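Local coordinates for protein FACT complex subunit POB3 (Chaetomium thermophilum var. thermophilum, PDB 4KHB) that probably acts, as a subunit of the FACT histone chaperone, in reorganizing nucleosomes during transcription, replication and repair, and here pairs with Spt16 through its N-terminal part, at residues S9-Y14 with P21-F26; Y14-K19 with V72-G77; S47-A52 with V63-R68. All coordinates share one frame; numbering follows the deposited sequence.

Contact 1. Residues S9-Y14 with P21-F26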
# COMPACT_ATOMS: atom_id res chain seq x y z
N SER H 9 -8.65 11.66 -22.98
CA SER H 9 -7.29 11.91 -22.53
C SER H 9 -7.29 12.51 -21.13
O SER H 9 -8.20 13.26 -20.76
CB SER H 9 -6.56 12.83 -23.51
OG SER H 9 -5.22 13.03 -23.11
N PHE H 10 -6.26 12.18 -20.36
CA PHE H 10 -6.14 12.67 -18.99
C PHE H 10 -4.68 13.03 -18.75
O PHE H 10 -3.78 12.26 -19.08
CB PHE H 10 -6.60 11.60 -17.99
CG PHE H 10 -8.06 11.27 -18.09
CD1 PHE H 10 -8.51 10.29 -18.96
CD2 PHE H 10 -8.98 11.94 -17.30
CE1 PHE H 10 -9.87 9.98 -19.04
CE2 PHE H 10 -10.33 11.65 -17.38
CZ PHE H 10 -10.77 10.67 -18.25
N ASP H 11 -4.45 14.21 -18.18
CA ASP H 11 -3.09 14.70 -18.01
C ASP H 11 -2.56 14.52 -16.60
O ASP H 11 -3.34 14.36 -15.65
CB ASP H 11 -3.02 16.18 -18.42
CG ASP H 11 -2.57 16.37 -19.85
OD1 ASP H 11 -1.60 15.69 -20.26
OD2 ASP H 11 -3.18 17.18 -20.57
N HIS H 12 -1.24 14.54 -16.46
CA HIS H 12 -0.57 14.47 -15.16
C HIS H 12 -0.86 13.16 -14.42
O HIS H 12 -1.21 13.18 -13.24
CB HIS H 12 -0.92 15.68 -14.29
CG HIS H 12 0.12 15.99 -13.26
ND1 HIS H 12 1.42 16.31 -13.59
CD2 HIS H 12 0.05 16.04 -11.91
CE1 HIS H 12 2.11 16.53 -12.48
NE2 HIS H 12 1.30 16.38 -11.45
N ILE H 13 -0.69 12.04 -15.11
CA ILE H 13 -0.98 10.74 -14.53
C ILE H 13 0.30 9.92 -14.34
O ILE H 13 1.15 9.89 -15.24
CB ILE H 13 -1.98 9.94 -15.40
CG1 ILE H 13 -3.25 10.76 -15.63
CG2 ILE H 13 -2.30 8.59 -14.76
CD1 ILE H 13 -3.97 11.17 -14.36
N TYR H 14 0.45 9.28 -13.19
CA TYR H 14 1.61 8.44 -12.92
C TYR H 14 1.26 6.97 -13.16
O TYR H 14 0.22 6.49 -12.70
CB TYR H 14 2.09 8.63 -11.47
CG TYR H 14 2.47 10.05 -11.10
CD1 TYR H 14 1.52 10.94 -10.63
CD2 TYR H 14 3.78 10.48 -11.21
CE1 TYR H 14 1.86 12.23 -10.28
CE2 TYR H 14 4.14 11.77 -10.87
CZ TYR H 14 3.17 12.64 -10.41
OH TYR H 14 3.52 13.93 -10.06
N PRO H 21 5.19 12.09 -14.24
CA PRO H 21 3.83 11.96 -14.75
C PRO H 21 3.83 11.86 -16.27
O PRO H 21 4.88 11.98 -16.90
CB PRO H 21 3.18 13.28 -14.31
CG PRO H 21 4.31 14.25 -14.26
CD PRO H 21 5.48 13.45 -13.75
N GLY H 22 2.65 11.65 -16.85
CA GLY H 22 2.55 11.45 -18.29
C GLY H 22 1.13 11.61 -18.77
O GLY H 22 0.24 11.98 -18.00
N LYS H 23 0.90 11.34 -20.05
CA LYS H 23 -0.43 11.51 -20.63
C LYS H 23 -1.13 10.17 -20.79
O LYS H 23 -0.57 9.22 -21.34
CB LYS H 23 -0.30 12.22 -21.98
CG LYS H 23 -1.62 12.70 -22.58
CD LYS H 23 -1.35 13.50 -23.85
CE LYS H 23 -2.58 14.26 -24.31
NZ LYS H 23 -2.36 14.91 -25.63
N CYS H 24 -2.36 10.10 -20.29
CA CYS H 24 -3.14 8.86 -20.35
C CYS H 24 -4.29 8.97 -21.34
O CYS H 24 -5.18 9.81 -21.18
CB CYS H 24 -3.67 8.51 -18.96
SG CYS H 24 -4.39 6.86 -18.82
N ARG H 25 -4.28 8.12 -22.36
CA ARG H 25 -5.31 8.14 -23.39
C ARG H 25 -6.12 6.85 -23.43
O ARG H 25 -5.56 5.76 -23.48
CB ARG H 25 -4.71 8.41 -24.77
CG ARG H 25 -4.42 9.89 -24.99
CD ARG H 25 -3.10 10.18 -25.68
NE ARG H 25 -3.23 11.32 -26.58
CZ ARG H 25 -2.21 11.99 -27.10
NH1 ARG H 25 -0.97 11.66 -26.79
NH2 ARG H 25 -2.44 13.02 -27.91
N PHE H 26 -7.44 7.00 -23.34
CA PHE H 26 -8.34 5.86 -23.43
C PHE H 26 -9.01 5.80 -24.81
O PHE H 26 -9.48 6.82 -25.34
CB PHE H 26 -9.38 5.92 -22.32
CG PHE H 26 -8.81 5.72 -20.94
CD1 PHE H 26 -8.64 4.44 -20.43
CD2 PHE H 26 -8.44 6.81 -20.16
CE1 PHE H 26 -8.12 4.25 -19.16
CE2 PHE H 26 -7.91 6.62 -18.90
CZ PHE H 26 -7.75 5.34 -18.39
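Phe-10 and Cys-24 form one of the two antiparallel hydrogen-bonded pairs of this contact, joined by Phe-10 N to Cys-24 O at 2.7 Å and by a straighter bond from Cys-24 N to Phe-10 O. The Phe-10 side chain can be traced outward from there. Its CB lies 4.4 Å from Cys-24 CB; CG is anti to the carbonyl carbon (chi1 -65°), and beyond it CD1 and CE1 both reach the Phe-26 ring, CE1 coming to 3.7 Å from Phe-26 CD2. The two rings are turned 81° apart with centroids separated by 5.8 Å, an oblique meeting in which Phe-10 CD1 lies in the plane of the Phe-26 ring, at its edge. On the face of the sheet that carries Ser-9 and Arg-25, Ser-9 OG sits 3.1 Å from CE of the extended Lys-23 chain. Past the corner at His-12 the register slips by one residue, a beta bulge, and pairing resumes in the second such pair, Ile-13 with Gly-22, where Ile-13 N meets Gly-22 O at 3.0 Å. Ile-13 CG1 packs on Cys-24 CB on the same face as Phe-10. At the far end Pro-21 lies side by side with Tyr-14: its CB stands over one ring face, 4.1 Å from the centroid and 19° off the normal, a CH-pi contact, while its CB and CG also touch His-12 ND1. The bend at His-12 carries the chain from one sheet of the PH-like domain to the other. Strand 30-35 flanks 22-27 on its other side, helix 83-92 packs on both phenylalanine rings through Leu-86 and Ile-89, Phe-78 meets Phe-10 edge-to-face, and Leu-75 of strand 72-78 touches Ile-13 and Cys-24.

Contact 2. Residues Y14-K19 with V72-G77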
# COMPACT_ATOMS: atom_id res chain seq x y z
N TYR H 14 0.45 9.28 -13.19
CA TYR H 14 1.61 8.44 -12.92
C TYR H 14 1.26 6.97 -13.16
O TYR H 14 0.22 6.49 -12.70
CB TYR H 14 2.09 8.63 -11.47
CG TYR H 14 2.47 10.05 -11.10
CD1 TYR H 14 1.52 10.94 -10.63
CD2 TYR H 14 3.78 10.48 -11.21
CE1 TYR H 14 1.86 12.23 -10.28
CE2 TYR H 14 4.14 11.77 -10.87
CZ TYR H 14 3.17 12.64 -10.41
OH TYR H 14 3.52 13.93 -10.06
N LEU H 15 2.12 6.28 -13.89
CA LEU H 15 1.89 4.87 -14.19
C LEU H 15 2.79 3.99 -13.32
O LEU H 15 4.02 4.08 -13.40
CB LEU H 15 2.12 4.60 -15.69
CG LEU H 15 2.08 3.19 -16.30
CD1 LEU H 15 3.46 2.55 -16.32
CD2 LEU H 15 1.08 2.29 -15.59
N ASP H 16 2.16 3.14 -12.51
CA ASP H 16 2.86 2.20 -11.63
C ASP H 16 3.95 2.84 -10.77
O ASP H 16 5.11 2.40 -10.78
CB ASP H 16 3.42 1.01 -12.43
CG ASP H 16 2.33 0.03 -12.84
OD1 ASP H 16 1.28 -0.01 -12.18
OD2 ASP H 16 2.54 -0.70 -13.84
N LEU H 17 3.58 3.90 -10.05
CA LEU H 17 4.48 4.62 -9.16
C LEU H 17 5.63 5.26 -9.92
O LEU H 17 6.75 5.35 -9.41
CB LEU H 17 5.01 3.73 -8.02
CG LEU H 17 3.98 2.90 -7.25
CD1 LEU H 17 4.57 2.35 -5.96
CD2 LEU H 17 2.74 3.72 -6.97
N SER H 18 5.35 5.69 -11.15
CA SER H 18 6.35 6.40 -11.93
C SER H 18 6.74 7.68 -11.21
O SER H 18 5.90 8.33 -10.59
CB SER H 18 5.82 6.71 -13.33
OG SER H 18 4.74 7.63 -13.28
N LYS H 19 8.01 8.02 -11.29
CA LYS H 19 8.51 9.26 -10.72
C LYS H 19 8.06 10.46 -11.54
O LYS H 19 7.89 11.56 -11.01
CB LYS H 19 10.04 9.21 -10.58
CG LYS H 19 10.67 7.87 -10.97
CD LYS H 19 10.79 7.66 -12.47
CE LYS H 19 10.65 6.19 -12.84
NZ LYS H 19 11.58 5.30 -12.10
N VAL H 72 -1.70 -6.12 -12.02
CA VAL H 72 -2.34 -4.83 -11.73
C VAL H 72 -1.63 -3.65 -12.39
O VAL H 72 -0.40 -3.57 -12.39
CB VAL H 72 -2.48 -4.57 -10.21
CG1 VAL H 72 -3.54 -5.48 -9.61
CG2 VAL H 72 -1.15 -4.76 -9.50
N ILE H 73 -2.41 -2.74 -12.96
CA ILE H 73 -1.88 -1.51 -13.53
C ILE H 73 -2.40 -0.35 -12.69
O ILE H 73 -3.61 -0.15 -12.58
CB ILE H 73 -2.30 -1.32 -15.00
CG1 ILE H 73 -1.83 -2.50 -15.84
CG2 ILE H 73 -1.73 -0.02 -15.56
CD1 ILE H 73 -0.32 -2.68 -15.86
N GLN H 74 -1.48 0.42 -12.10
CA GLN H 74 -1.86 1.52 -11.23
C GLN H 74 -1.68 2.89 -11.89
O GLN H 74 -0.57 3.27 -12.26
CB GLN H 74 -1.07 1.45 -9.91
CG GLN H 74 -1.52 0.33 -8.98
CD GLN H 74 -0.54 0.09 -7.85
OE1 GLN H 74 0.23 -0.87 -7.87
NE2 GLN H 74 -0.56 0.97 -6.86
N LEU H 75 -2.79 3.61 -12.03
CA LEU H 75 -2.78 4.96 -12.56
C LEU H 75 -3.34 5.94 -11.54
O LEU H 75 -4.56 5.99 -11.33
CB LEU H 75 -3.61 5.03 -13.84
CG LEU H 75 -3.25 4.09 -14.99
CD1 LEU H 75 -4.42 3.93 -15.95
CD2 LEU H 75 -2.03 4.60 -15.74
N ASP H 76 -2.47 6.72 -10.89
CA ASP H 76 -2.95 7.73 -9.95
C ASP H 76 -2.57 9.14 -10.40
O ASP H 76 -1.67 9.32 -11.22
CB ASP H 76 -2.49 7.45 -8.50
CG ASP H 76 -0.99 7.48 -8.33
OD1 ASP H 76 -0.26 7.62 -9.34
OD2 ASP H 76 -0.52 7.36 -7.18
N GLY H 77 -3.26 10.14 -9.86
CA GLY H 77 -3.05 11.52 -10.24
C GLY H 77 -4.31 12.10 -10.85
O GLY H 77 -4.34 13.26 -11.26
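Asp-16 carries its CG anti to the carbonyl carbon (chi1 -75°), and from there OD1 accepts Gln-74 N at 2.8 Å, on the syn side and 29° out of the carboxylate plane. Asp-76 takes the crowded position instead, CG between its backbone N and carbonyl carbon (chi1 63°), and its OD1 comes 3.3 Å from Tyr-14 CB. The backbones pair antiparallel: Tyr-14 N donates to Asp-76 O at 2.9 Å in a nearly straight bond, and Asp-16 N donates to Gln-74 O at 2.7 Å. Gln-74 is therefore held by both its N and its O, the carboxylate of Asp-16 supplying the acceptor just after strand 13-15 ends. On the other face Leu-15 CD2 touches two branches, Ile-73 CG2 at 3.6 Å and Leu-75 CD2 at 3.9 Å. An alanine in place of Asp-16 would probably leave Gln-74 N without this acceptor and Lys-170 without its salt-bridge partner. Lys-170 NZ meets Asp-16 OD1 and also Gln-74 OE1, while Gln-74 NE2 bonds Glu-62 and the Met-41 carbonyl of the SPT16D chain. Asp-16, Gln-74 and Lys-170 thus make a polar cluster at the end of strand 13-15 that the SPT16D chain also reaches, and the nearby lysine would be expected to stabilise the carboxylate in its charged form.

Contact 3. Residues S47-A52 with V63-R68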
# COMPACT_ATOMS: atom_id res chain seq x y z
N SER H 47 -8.60 -6.61 -24.61
CA SER H 47 -8.80 -8.03 -24.35
C SER H 47 -8.24 -8.48 -22.99
O SER H 47 -8.66 -9.51 -22.46
CB SER H 47 -8.22 -8.86 -25.49
OG SER H 47 -6.82 -8.67 -25.60
N ASN H 48 -7.30 -7.72 -22.44
CA ASN H 48 -6.76 -8.03 -21.11
C ASN H 48 -7.22 -7.06 -20.02
O ASN H 48 -6.53 -6.88 -19.02
CB ASN H 48 -5.23 -8.10 -21.13
CG ASN H 48 -4.67 -8.98 -20.01
OD1 ASN H 48 -5.41 -9.73 -19.36
ND2 ASN H 48 -3.37 -8.90 -19.80
N ILE H 49 -8.37 -6.43 -20.22
CA ILE H 49 -8.94 -5.57 -19.18
C ILE H 49 -10.11 -6.30 -18.52
O ILE H 49 -11.19 -6.42 -19.10
CB ILE H 49 -9.38 -4.19 -19.75
CG1 ILE H 49 -8.17 -3.42 -20.27
CG2 ILE H 49 -10.10 -3.38 -18.68
CD1 ILE H 49 -8.50 -2.05 -20.85
N GLY H 50 -9.88 -6.78 -17.30
CA GLY H 50 -10.86 -7.59 -16.59
C GLY H 50 -11.63 -6.87 -15.50
O GLY H 50 -12.74 -7.29 -15.14
N GLY H 51 -11.06 -5.79 -14.98
CA GLY H 51 -11.69 -5.05 -13.90
C GLY H 51 -10.97 -3.77 -13.54
O GLY H 51 -9.83 -3.55 -13.95
N ALA H 52 -11.63 -2.92 -12.76
CA ALA H 52 -11.07 -1.62 -12.41
C ALA H 52 -11.58 -1.10 -11.07
O ALA H 52 -12.77 -1.23 -10.76
CB ALA H 52 -11.35 -0.61 -13.51
N VAL H 63 -6.83 4.88 -10.54
CA VAL H 63 -7.54 3.82 -11.25
C VAL H 63 -6.64 2.59 -11.25
O VAL H 63 -5.55 2.62 -11.82
CB VAL H 63 -7.87 4.21 -12.70
CG1 VAL H 63 -8.44 3.02 -13.45
CG2 VAL H 63 -8.84 5.37 -12.73
N LYS H 64 -7.09 1.53 -10.59
CA LYS H 64 -6.34 0.28 -10.57
C LYS H 64 -6.96 -0.67 -11.57
O LYS H 64 -8.13 -1.05 -11.43
CB LYS H 64 -6.34 -0.33 -9.17
CG LYS H 64 -5.47 -1.57 -9.01
CD LYS H 64 -5.87 -2.37 -7.79
CE LYS H 64 -5.48 -1.65 -6.51
NZ LYS H 64 -5.10 -2.59 -5.42
N ILE H 65 -6.19 -1.08 -12.57
CA ILE H 65 -6.71 -1.97 -13.60
C ILE H 65 -6.28 -3.41 -13.36
O ILE H 65 -5.09 -3.71 -13.23
CB ILE H 65 -6.30 -1.53 -15.02
CG1 ILE H 65 -6.90 -0.15 -15.34
CG2 ILE H 65 -6.78 -2.53 -16.06
CD1 ILE H 65 -6.39 0.46 -16.64
N LEU H 66 -7.27 -4.29 -13.31
CA LEU H 66 -7.05 -5.71 -13.10
C LEU H 66 -7.09 -6.43 -14.44
O LEU H 66 -8.10 -6.39 -15.15
CB LEU H 66 -8.14 -6.26 -12.16
CG LEU H 66 -8.35 -5.41 -10.91
CD1 LEU H 66 -9.66 -5.75 -10.20
CD2 LEU H 66 -7.18 -5.57 -9.96
N GLN H 67 -5.97 -7.06 -14.79
CA GLN H 67 -5.85 -7.79 -16.05
C GLN H 67 -6.62 -9.11 -16.01
O GLN H 67 -6.90 -9.63 -14.93
CB GLN H 67 -4.37 -8.03 -16.38
CG GLN H 67 -3.59 -6.76 -16.75
CD GLN H 67 -2.09 -7.00 -16.86
OE1 GLN H 67 -1.63 -8.14 -16.80
NE2 GLN H 67 -1.33 -5.93 -16.99
N ARG H 68 -6.98 -9.64 -17.18
CA ARG H 68 -7.61 -10.96 -17.26
C ARG H 68 -6.59 -12.00 -16.85
O ARG H 68 -6.90 -12.96 -16.15
CB ARG H 68 -8.10 -11.26 -18.67
CG ARG H 68 -9.15 -10.30 -19.23
CD ARG H 68 -10.28 -11.08 -19.86
NE ARG H 68 -11.35 -10.22 -20.37
CZ ARG H 68 -12.61 -10.26 -19.95
NH1 ARG H 68 -12.97 -11.12 -19.01
NH2 ARG H 68 -13.51 -9.44 -20.47
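Gly-50 and Gly-51 both turn their N-H groups to Leu-66 O, the signature of a classic beta bulge in this hairpin. Of the backbone hydrogen bonds, Gly-50 N to Leu-66 O is the shorter of that pair, 2.8 Å, and the one from Gly-51 N is weak. The return bond, Leu-66 N to Gly-51 O, measures 2.7 Å and is straight at the hydrogen (167°), although the donor stands 41° out of the carbonyl plane. A CA-H...O contact, Ala-52 CA to Lys-64 O at 3.2 Å, continues the pairing beyond the bulge. A CB on Gly-51 would come within 3.3 Å of Leu-66 CD1, a tight approach.

Polar side-chain contacts gather at Asn-48. With CG anti to the backbone N (chi1 -155°), its OD1 receives a weak bond from Arg-68 N at 2.7 Å and a second bond from Thr-69 N. The Asn-48 and Arg-68 side chains run alongside, pointing opposite ways, and Ser-47 O lies in the guanidinium plane, at its edge. Asn-48 ND2 comes 3.6 Å from Gln-67 OE1.

Apolar contact is slight: Ile-49 CG2 reaches Ile-65 CG2 at 4.3 Å. Leu-44 of strand 42-45 touches both isoleucines, while Phe-90 of helix 83-92 covers Ala-52, Val-63 and Ile-65. Strand 61-66 lies between 51-56 and 72-78 in the sheet, and strand 98-100 pairs with 51-56 through Ala-52 and Glu-99.

How the contacts relate
Contacts 1 and 2 share Tyr-14 and strand 13-15, their centres 10 Å apart: Ile-13 CD1 lies 3.6 Å from Gly-77 C, and Cys-24 SG lies 4.1 Å from Leu-75 CD1. Contact 3 is tied to contact 2 within one sheet, because strands 61-66 and 72-78 are adjacent; Leu-75 O to Val-63 N and Ile-73 O to Ile-65 N, each 2.7 Å, are probable hydrogen bonds. Contacts 1 and 3 do not touch, their nearest atoms being about 5 Å apart and their centres about 17 Å. Of the three, contact 2 is the one that SPT16D touches.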